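Local coordinates for protein PmoD (Methylocystis sp. ATCC 49242, PDB 6CPD) that binds copper through a cupredoxin-like soluble domain and probably takes part in handling the metal in the periplasm of methane-oxidising bacteria, at residues G11-H16 and I45-F50; Q21-R26 and T36-M41; L55-I60 and T79-P84. One frame throughout, in Å; residues are numbered along the deposited sequence.

Contact 1 (G11-H16 and I45-F50); sequences GYDMIH and IENPAF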
# COMPACT_ATOMS: atom_id res chain seq x y z
N GLY B 11 -5.24 10.70 7.66
CA GLY B 11 -4.31 11.07 8.71
C GLY B 11 -3.52 9.84 9.11
O GLY B 11 -2.87 9.21 8.27
N TYR B 12 -3.58 9.45 10.38
CA TYR B 12 -2.88 8.24 10.81
C TYR B 12 -3.73 7.01 10.59
O TYR B 12 -3.24 5.88 10.70
CB TYR B 12 -2.50 8.32 12.29
CG TYR B 12 -1.53 9.42 12.62
CD1 TYR B 12 -0.33 9.55 11.92
CD2 TYR B 12 -1.83 10.34 13.61
CE1 TYR B 12 0.56 10.56 12.23
CE2 TYR B 12 -0.95 11.35 13.93
CZ TYR B 12 0.24 11.46 13.24
OH TYR B 12 1.09 12.48 13.58
N ASP B 13 -5.02 7.21 10.35
CA ASP B 13 -5.91 6.06 10.24
C ASP B 13 -5.92 5.57 8.80
O ASP B 13 -6.27 6.33 7.89
CB ASP B 13 -7.31 6.44 10.71
CG ASP B 13 -7.31 7.03 12.12
OD1 ASP B 13 -6.93 6.33 13.08
OD2 ASP B 13 -7.70 8.21 12.25
N MET B 14 -5.66 4.28 8.60
CA MET B 14 -5.51 3.74 7.24
C MET B 14 -6.59 2.71 7.01
O MET B 14 -7.15 2.15 7.96
CB MET B 14 -4.13 3.09 7.01
CG MET B 14 -2.93 3.90 7.49
SD MET B 14 -3.07 5.65 7.06
CE MET B 14 -1.40 6.23 7.42
N ILE B 15 -6.91 2.51 5.74
CA ILE B 15 -7.72 1.38 5.32
C ILE B 15 -6.85 0.55 4.38
O ILE B 15 -6.38 1.05 3.38
CB ILE B 15 -9.00 1.83 4.63
CG1 ILE B 15 -9.83 2.69 5.60
CG2 ILE B 15 -9.83 0.61 4.15
CD1 ILE B 15 -11.08 3.28 4.96
N HIS B 16 -6.59 -0.69 4.75
CA HIS B 16 -5.75 -1.53 3.91
C HIS B 16 -6.58 -2.08 2.77
O HIS B 16 -7.75 -2.45 2.96
CB HIS B 16 -5.13 -2.67 4.73
CG HIS B 16 -4.21 -3.54 3.94
ND1 HIS B 16 -4.57 -4.79 3.48
CD2 HIS B 16 -2.93 -3.34 3.52
CE1 HIS B 16 -3.55 -5.33 2.83
NE2 HIS B 16 -2.55 -4.47 2.84
N ILE B 45 -10.45 -1.96 7.48
CA ILE B 45 -10.33 -0.71 8.21
C ILE B 45 -9.48 -0.89 9.47
O ILE B 45 -9.84 -1.68 10.34
CB ILE B 45 -11.72 -0.19 8.60
CG1 ILE B 45 -12.57 0.02 7.32
CG2 ILE B 45 -11.60 1.07 9.40
CD1 ILE B 45 -14.06 0.20 7.61
N GLU B 46 -8.35 -0.18 9.56
CA GLU B 46 -7.42 -0.41 10.67
C GLU B 46 -7.93 0.09 12.02
O GLU B 46 -7.69 -0.54 13.04
CB GLU B 46 -6.05 0.22 10.39
CG GLU B 46 -5.23 -0.51 9.34
CD GLU B 46 -3.80 0.02 9.21
OE1 GLU B 46 -3.49 1.10 9.76
OE2 GLU B 46 -2.97 -0.67 8.58
N ASN B 47 -8.56 1.26 12.04
CA ASN B 47 -9.05 1.87 13.29
C ASN B 47 -10.46 1.36 13.63
O ASN B 47 -11.40 1.62 12.89
CB ASN B 47 -9.04 3.39 13.16
CG ASN B 47 -9.41 4.11 14.45
OD1 ASN B 47 -10.10 3.57 15.32
ND2 ASN B 47 -8.99 5.37 14.56
N PRO B 48 -10.61 0.64 14.74
CA PRO B 48 -11.91 0.12 15.18
C PRO B 48 -13.01 1.19 15.32
O PRO B 48 -14.18 0.87 15.11
CB PRO B 48 -11.60 -0.49 16.55
CG PRO B 48 -10.14 -0.81 16.50
CD PRO B 48 -9.53 0.27 15.67
N ALA B 49 -12.65 2.41 15.69
CA ALA B 49 -13.63 3.49 15.84
C ALA B 49 -14.34 3.81 14.52
O ALA B 49 -15.47 4.30 14.52
CB ALA B 49 -12.98 4.74 16.40
N PHE B 50 -13.68 3.53 13.39
CA PHE B 50 -14.24 3.80 12.07
C PHE B 50 -15.38 2.84 11.74
O PHE B 50 -16.10 3.04 10.77
CB PHE B 50 -13.17 3.69 10.97
CG PHE B 50 -12.30 4.92 10.85
CD1 PHE B 50 -12.11 5.77 11.92
CD2 PHE B 50 -11.68 5.21 9.64
CE1 PHE B 50 -11.31 6.89 11.80
CE2 PHE B 50 -10.88 6.33 9.51
CZ PHE B 50 -10.71 7.18 10.59
O HOH W 1 -4.41 2.99 11.03
O HOH W 2 -8.78 3.32 9.81

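Contact 2 (Q21-R26 and T36-M41); sequences QPDKSR and TGRTIM. With SO4 (sulfate ion), chain C.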
# COMPACT_ATOMS: atom_id res chain seq x y z
N GLN B 21 -7.66 -10.72 -9.08
CA GLN B 21 -8.34 -10.98 -10.35
C GLN B 21 -8.34 -12.48 -10.61
O GLN B 21 -7.47 -13.02 -11.29
CB GLN B 21 -7.63 -10.24 -11.47
CG GLN B 21 -7.53 -8.72 -11.23
CD GLN B 21 -7.15 -7.97 -12.50
OE1 GLN B 21 -6.01 -8.04 -12.95
NE2 GLN B 21 -8.11 -7.27 -13.09
N PRO B 22 -9.33 -13.16 -10.02
CA PRO B 22 -9.42 -14.62 -9.95
C PRO B 22 -9.49 -15.31 -11.32
O PRO B 22 -9.16 -16.50 -11.42
CB PRO B 22 -10.70 -14.85 -9.14
CG PRO B 22 -11.51 -13.59 -9.31
CD PRO B 22 -10.49 -12.49 -9.41
N ASP B 23 -9.98 -14.61 -12.34
CA ASP B 23 -10.05 -15.20 -13.69
C ASP B 23 -8.69 -15.24 -14.39
O ASP B 23 -8.49 -16.00 -15.34
CB ASP B 23 -11.07 -14.46 -14.55
CG ASP B 23 -12.50 -14.82 -14.19
OD1 ASP B 23 -12.69 -15.88 -13.55
OD2 ASP B 23 -13.44 -14.07 -14.54
N LYS B 24 -7.75 -14.43 -13.92
CA LYS B 24 -6.43 -14.30 -14.55
C LYS B 24 -5.29 -14.94 -13.77
O LYS B 24 -4.36 -15.48 -14.37
CB LYS B 24 -6.09 -12.83 -14.82
CG LYS B 24 -6.82 -12.27 -16.02
CD LYS B 24 -6.25 -12.95 -17.25
CE LYS B 24 -6.80 -12.41 -18.55
NZ LYS B 24 -6.31 -13.24 -19.70
N SER B 25 -5.37 -14.88 -12.45
CA SER B 25 -4.22 -15.19 -11.63
C SER B 25 -4.59 -15.43 -10.17
O SER B 25 -5.66 -15.05 -9.72
CB SER B 25 -3.22 -14.04 -11.75
OG SER B 25 -2.33 -14.00 -10.67
N ARG B 26 -3.69 -16.06 -9.42
CA ARG B 26 -3.84 -16.20 -7.98
C ARG B 26 -3.03 -15.13 -7.23
O ARG B 26 -2.91 -15.19 -6.01
CB ARG B 26 -3.43 -17.60 -7.51
CG ARG B 26 -4.32 -18.75 -8.00
CD ARG B 26 -5.79 -18.57 -7.56
NE ARG B 26 -6.72 -19.51 -8.19
CZ ARG B 26 -7.65 -19.14 -9.06
NH1 ARG B 26 -7.77 -17.85 -9.39
NH2 ARG B 26 -8.45 -20.04 -9.62
N THR B 36 -7.92 -6.61 -17.56
CA THR B 36 -9.32 -6.22 -17.58
C THR B 36 -10.10 -7.42 -17.05
O THR B 36 -9.56 -8.53 -16.99
CB THR B 36 -9.79 -5.80 -18.99
OG1 THR B 36 -9.36 -6.78 -19.93
CG2 THR B 36 -9.17 -4.46 -19.37
N GLY B 37 -11.32 -7.21 -16.60
CA GLY B 37 -12.14 -8.33 -16.20
C GLY B 37 -12.52 -8.29 -14.74
O GLY B 37 -12.41 -7.24 -14.07
N ARG B 38 -12.91 -9.46 -14.23
CA ARG B 38 -13.42 -9.61 -12.87
C ARG B 38 -12.39 -9.19 -11.84
O ARG B 38 -11.30 -9.75 -11.75
CB ARG B 38 -13.84 -11.05 -12.60
CG ARG B 38 -14.34 -11.33 -11.18
CD ARG B 38 -15.27 -12.54 -11.15
NE ARG B 38 -14.59 -13.77 -11.57
CZ ARG B 38 -14.32 -14.80 -10.77
NH1 ARG B 38 -14.69 -14.77 -9.50
NH2 ARG B 38 -13.68 -15.87 -11.23
N THR B 39 -12.75 -8.21 -11.04
CA THR B 39 -11.80 -7.67 -10.08
C THR B 39 -12.47 -7.55 -8.73
O THR B 39 -13.56 -7.00 -8.62
CB THR B 39 -11.27 -6.32 -10.56
OG1 THR B 39 -10.75 -6.47 -11.88
CG2 THR B 39 -10.18 -5.80 -9.64
N ILE B 40 -11.80 -8.06 -7.69
CA ILE B 40 -12.34 -7.96 -6.36
C ILE B 40 -11.41 -7.08 -5.54
O ILE B 40 -10.21 -7.34 -5.48
CB ILE B 40 -12.48 -9.34 -5.70
CG1 ILE B 40 -13.48 -10.18 -6.49
CG2 ILE B 40 -12.87 -9.20 -4.22
CD1 ILE B 40 -13.50 -11.64 -6.08
N MET B 41 -11.98 -6.06 -4.91
CA MET B 41 -11.22 -5.20 -4.00
C MET B 41 -11.69 -5.38 -2.57
O MET B 41 -12.87 -5.14 -2.27
CB MET B 41 -11.35 -3.74 -4.42
CG MET B 41 -10.97 -3.52 -5.89
SD MET B 41 -10.93 -1.76 -6.31
CE MET B 41 -10.33 -1.11 -4.76
S SO4 C . 0.71 -12.22 -12.44
O1 SO4 C . -0.21 -13.33 -12.59
O2 SO4 C . 1.79 -12.37 -13.42
O3 SO4 C . 1.29 -12.27 -11.11
O4 SO4 C . -0.01 -10.97 -12.69
O HOH W 3 -12.91 -11.89 -15.97

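Contact 3 (L55-I60 and T79-P84); sequences LELRII and TELHLP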
# COMPACT_ATOMS: atom_id res chain seq x y z
N LEU B 55 -19.35 5.09 5.67
CA LEU B 55 -18.28 5.07 4.69
C LEU B 55 -18.87 4.84 3.29
O LEU B 55 -19.59 3.87 3.04
CB LEU B 55 -17.27 3.98 5.06
CG LEU B 55 -15.99 3.75 4.26
CD1 LEU B 55 -14.99 3.02 5.15
CD2 LEU B 55 -16.26 2.94 3.00
N GLU B 56 -18.57 5.76 2.39
CA GLU B 56 -19.06 5.68 1.02
C GLU B 56 -17.89 5.42 0.08
O GLU B 56 -16.78 5.92 0.29
CB GLU B 56 -19.77 6.98 0.64
CG GLU B 56 -20.07 7.12 -0.84
CD GLU B 56 -20.56 8.51 -1.22
OE1 GLU B 56 -20.37 9.46 -0.42
OE2 GLU B 56 -21.11 8.67 -2.34
N LEU B 57 -18.12 4.61 -0.96
CA LEU B 57 -17.07 4.39 -1.95
C LEU B 57 -17.60 4.69 -3.34
O LEU B 57 -18.66 4.20 -3.73
CB LEU B 57 -16.55 2.94 -1.90
CG LEU B 57 -15.61 2.53 -3.05
CD1 LEU B 57 -14.23 3.20 -2.98
CD2 LEU B 57 -15.47 1.00 -3.14
N ARG B 58 -16.87 5.51 -4.08
CA ARG B 58 -17.16 5.73 -5.49
C ARG B 58 -15.89 5.58 -6.29
O ARG B 58 -14.90 6.25 -6.04
CB ARG B 58 -17.78 7.11 -5.70
CG ARG B 58 -18.05 7.40 -7.18
CD ARG B 58 -18.55 8.81 -7.39
NE ARG B 58 -19.99 8.87 -7.17
CZ ARG B 58 -20.62 9.89 -6.60
NH1 ARG B 58 -19.93 10.93 -6.17
NH2 ARG B 58 -21.93 9.85 -6.45
N ILE B 59 -15.92 4.68 -7.27
CA ILE B 59 -14.76 4.55 -8.15
C ILE B 59 -15.08 5.27 -9.45
O ILE B 59 -16.11 5.00 -10.08
CB ILE B 59 -14.41 3.07 -8.41
CG1 ILE B 59 -14.03 2.39 -7.09
CG2 ILE B 59 -13.26 2.95 -9.44
CD1 ILE B 59 -13.72 0.90 -7.25
N ILE B 60 -14.23 6.21 -9.83
CA ILE B 60 -14.45 6.97 -11.06
C ILE B 60 -13.30 6.79 -12.05
O ILE B 60 -12.16 6.49 -11.66
CB ILE B 60 -14.58 8.49 -10.80
CG1 ILE B 60 -13.30 9.03 -10.16
CG2 ILE B 60 -15.79 8.79 -9.90
CD1 ILE B 60 -13.25 10.55 -10.08
N THR B 79 -18.60 7.74 -13.17
CA THR B 79 -18.62 6.64 -12.19
C THR B 79 -18.59 5.23 -12.78
O THR B 79 -19.40 4.89 -13.64
CB THR B 79 -19.85 6.77 -11.28
OG1 THR B 79 -19.66 7.90 -10.42
CG2 THR B 79 -20.04 5.50 -10.41
N GLU B 80 -17.65 4.42 -12.29
CA GLU B 80 -17.57 2.99 -12.62
C GLU B 80 -18.39 2.16 -11.65
O GLU B 80 -19.04 1.20 -12.03
CB GLU B 80 -16.13 2.48 -12.57
CG GLU B 80 -15.30 2.84 -13.76
CD GLU B 80 -15.64 2.03 -15.00
OE1 GLU B 80 -16.21 0.92 -14.86
OE2 GLU B 80 -15.33 2.50 -16.11
N LEU B 81 -18.29 2.52 -10.38
CA LEU B 81 -19.03 1.82 -9.34
C LEU B 81 -19.31 2.76 -8.19
O LEU B 81 -18.49 3.61 -7.88
CB LEU B 81 -18.22 0.60 -8.89
CG LEU B 81 -18.47 -0.12 -7.56
CD1 LEU B 81 -18.08 -1.58 -7.72
CD2 LEU B 81 -17.67 0.51 -6.43
N HIS B 82 -20.44 2.57 -7.53
CA HIS B 82 -20.81 3.42 -6.40
C HIS B 82 -21.49 2.62 -5.30
O HIS B 82 -22.51 2.00 -5.53
CB HIS B 82 -21.72 4.56 -6.85
CG HIS B 82 -22.02 5.55 -5.76
ND1 HIS B 82 -23.22 6.20 -5.66
CD2 HIS B 82 -21.26 5.98 -4.72
CE1 HIS B 82 -23.20 7.00 -4.60
NE2 HIS B 82 -22.02 6.88 -4.02
N LEU B 83 -20.90 2.63 -4.11
CA LEU B 83 -21.55 2.06 -2.93
C LEU B 83 -21.97 3.17 -1.98
O LEU B 83 -21.12 3.87 -1.43
CB LEU B 83 -20.63 1.10 -2.19
CG LEU B 83 -19.96 -0.10 -2.83
CD1 LEU B 83 -19.29 -0.87 -1.70
CD2 LEU B 83 -20.95 -0.97 -3.58
N PRO B 84 -23.28 3.32 -1.75
CA PRO B 84 -23.77 4.34 -0.81
C PRO B 84 -23.18 4.18 0.59
O PRO B 84 -22.82 3.07 1.00
CB PRO B 84 -25.29 4.10 -0.78
CG PRO B 84 -25.60 3.44 -2.07
CD PRO B 84 -24.38 2.61 -2.42
O HOH W 4 -20.13 1.94 1.40

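Contact 1 (G11-H16 and I45-F50)
The Phe50 ring meets the side chain of Asp13 obliquely, Phe50 CZ lying 3.5 Å from Asp13 CB, while Asn47 CB covers one ring face toward the rim. The Asp13 carboxylate is turned 58° from that ring. Asn47 ND2 donates to Asp13 OD1 (2.7 Å) from above the carboxylate plane. This is where strands 13-20 and 37-45 of the cupredoxin-like sheet part: Ile15 and Ile45 form the antiparallel non-hydrogen-bonded pair, their CG1 atoms 4.2 Å apart and their side chains lying side by side. Next comes Glu46 N to Met14 O (3.1 Å), after which the chain leaves the strand for an Asx turn, with Asn47 OD1 accepting from Ala49 N (2.8 Å). Asn47 CG stands anti to the backbone N (chi1 -175°), and the amide beyond it serves both Asp13 and the turn. Glu46 OE1 rests against Met14 CB and CG, the two side chains meeting at a slant. Met14 itself leads toward Met7 and Met9, the copper(I) ligands, and its side chain comes within about 4 Å of the metal. It also packs on Met9 of the second subunit. A water joins the two backbones here, donating to Met14 O (2.7 Å) and accepting from Asn47 N (3.0 Å).

Contact 2 (Q21-R26 and T36-M41)
Arg38 is held in two ways at once: Pro22 CG sits over the centre of one guanidinium face, 3.4 Å from Arg38 CZ, while NE and NH2 at its edge grip the Asp23 carboxylate. The salt bridge is side-on, Arg38 NE giving to Asp23 OD2 (3.2 Å) and Arg38 NH2 to Asp23 OD1, a bond whose modelled length is doubtfully short. Both oxygens lie near the guanidinium plane but are approached from above their own, the two planes being 60° apart. Arg38 CG is anti to the backbone N, and the bend at chi3 (63°) brings NE round to Asp23 OD2. A water links Asp23 OD2 to Arg38 N. In the cupredoxin-like fold this fastens the loop that follows strand 13-20 to the start of that strand's antiparallel neighbour, 37-45. The loop turns back on itself at Gln21 O, which accepts from both Lys24 N and Ser25 N. Gln21 NE2 gives to Ala35 O and to Thr39 OG1 (3.0 Å), and that hydroxyl in turn donates to Gly37 O (2.9 Å). At the far end Ser25 OG donates to O1 (2.9 Å) of a sulfate probably picked up during crystallisation, held also by Ser27 and Tyr29 of both subunits and Ser25 of the second subunit.

Contact 3 (L55-I60 and T79-P84)
Strands 55-60 and 81-84 run antiparallel at 171°, their axes 4.7 Å apart at closest approach, joined at Leu57-Leu83 and Ile59-Leu81, until a classic beta bulge sets Glu80 and Leu81 both opposite Ile59. Ile59 O takes Glu80 N (2.8 Å) and, weakly, Leu81 N (3.3 Å). His82 NE2 donates to Glu56 OE2 (2.6 Å), using the anti lone pair of that oxygen. At the ring edge His82 CD2 lies 3.3 Å from Leu57 O. Over one face, toward the rim, comes Arg58 NH2, 3.6 Å from His82 CE1. An alanine in place of His82 would probably leave Glu56 OE2 without this donor and Arg58 NH2 without the ring it lies over. On the other sheet face Leu81 CD2 touches Leu57 CD2 (4.0 Å) and Ile59 CD1 (4.1 Å). This apolar face turns inward to the opposing sheet of the sandwich, Leu57 and Leu83 meeting Val95, Leu57 also Phe43, and Ile59 Met41. Strand 55-61 lies between 79-86 and 103-112, while helix 72-77 borders the face of Arg58, His82 and Thr79, taking Arg58 NH2 in a salt bridge at Glu72 and Thr79 OG1 at Leu75 O.

Contacts 1 and 2 belong to one antiparallel sheet, where strands 13-20 and 37-45 are neighbours; they lie about 26 Å apart between centres, with contact 2 nested along the chain inside the loop that contact 1 closes. Contact 3 follows in series and belongs to the other sheet, its centre about 19 Å from those of the first two. The sheets meet in between: Leu55 CD1 packs on the CD1 atoms of Ile15 and Ile45 (both 3.9 Å), and Met41 SD lies 4.0 Å from Ile59 CD1. The three contacts thus span a cupredoxin-like sandwich, contact 1 beside the copper site, contact 2 by the sulfate, contact 3 at strand 79-86, which is outermost in its sheet within the chain.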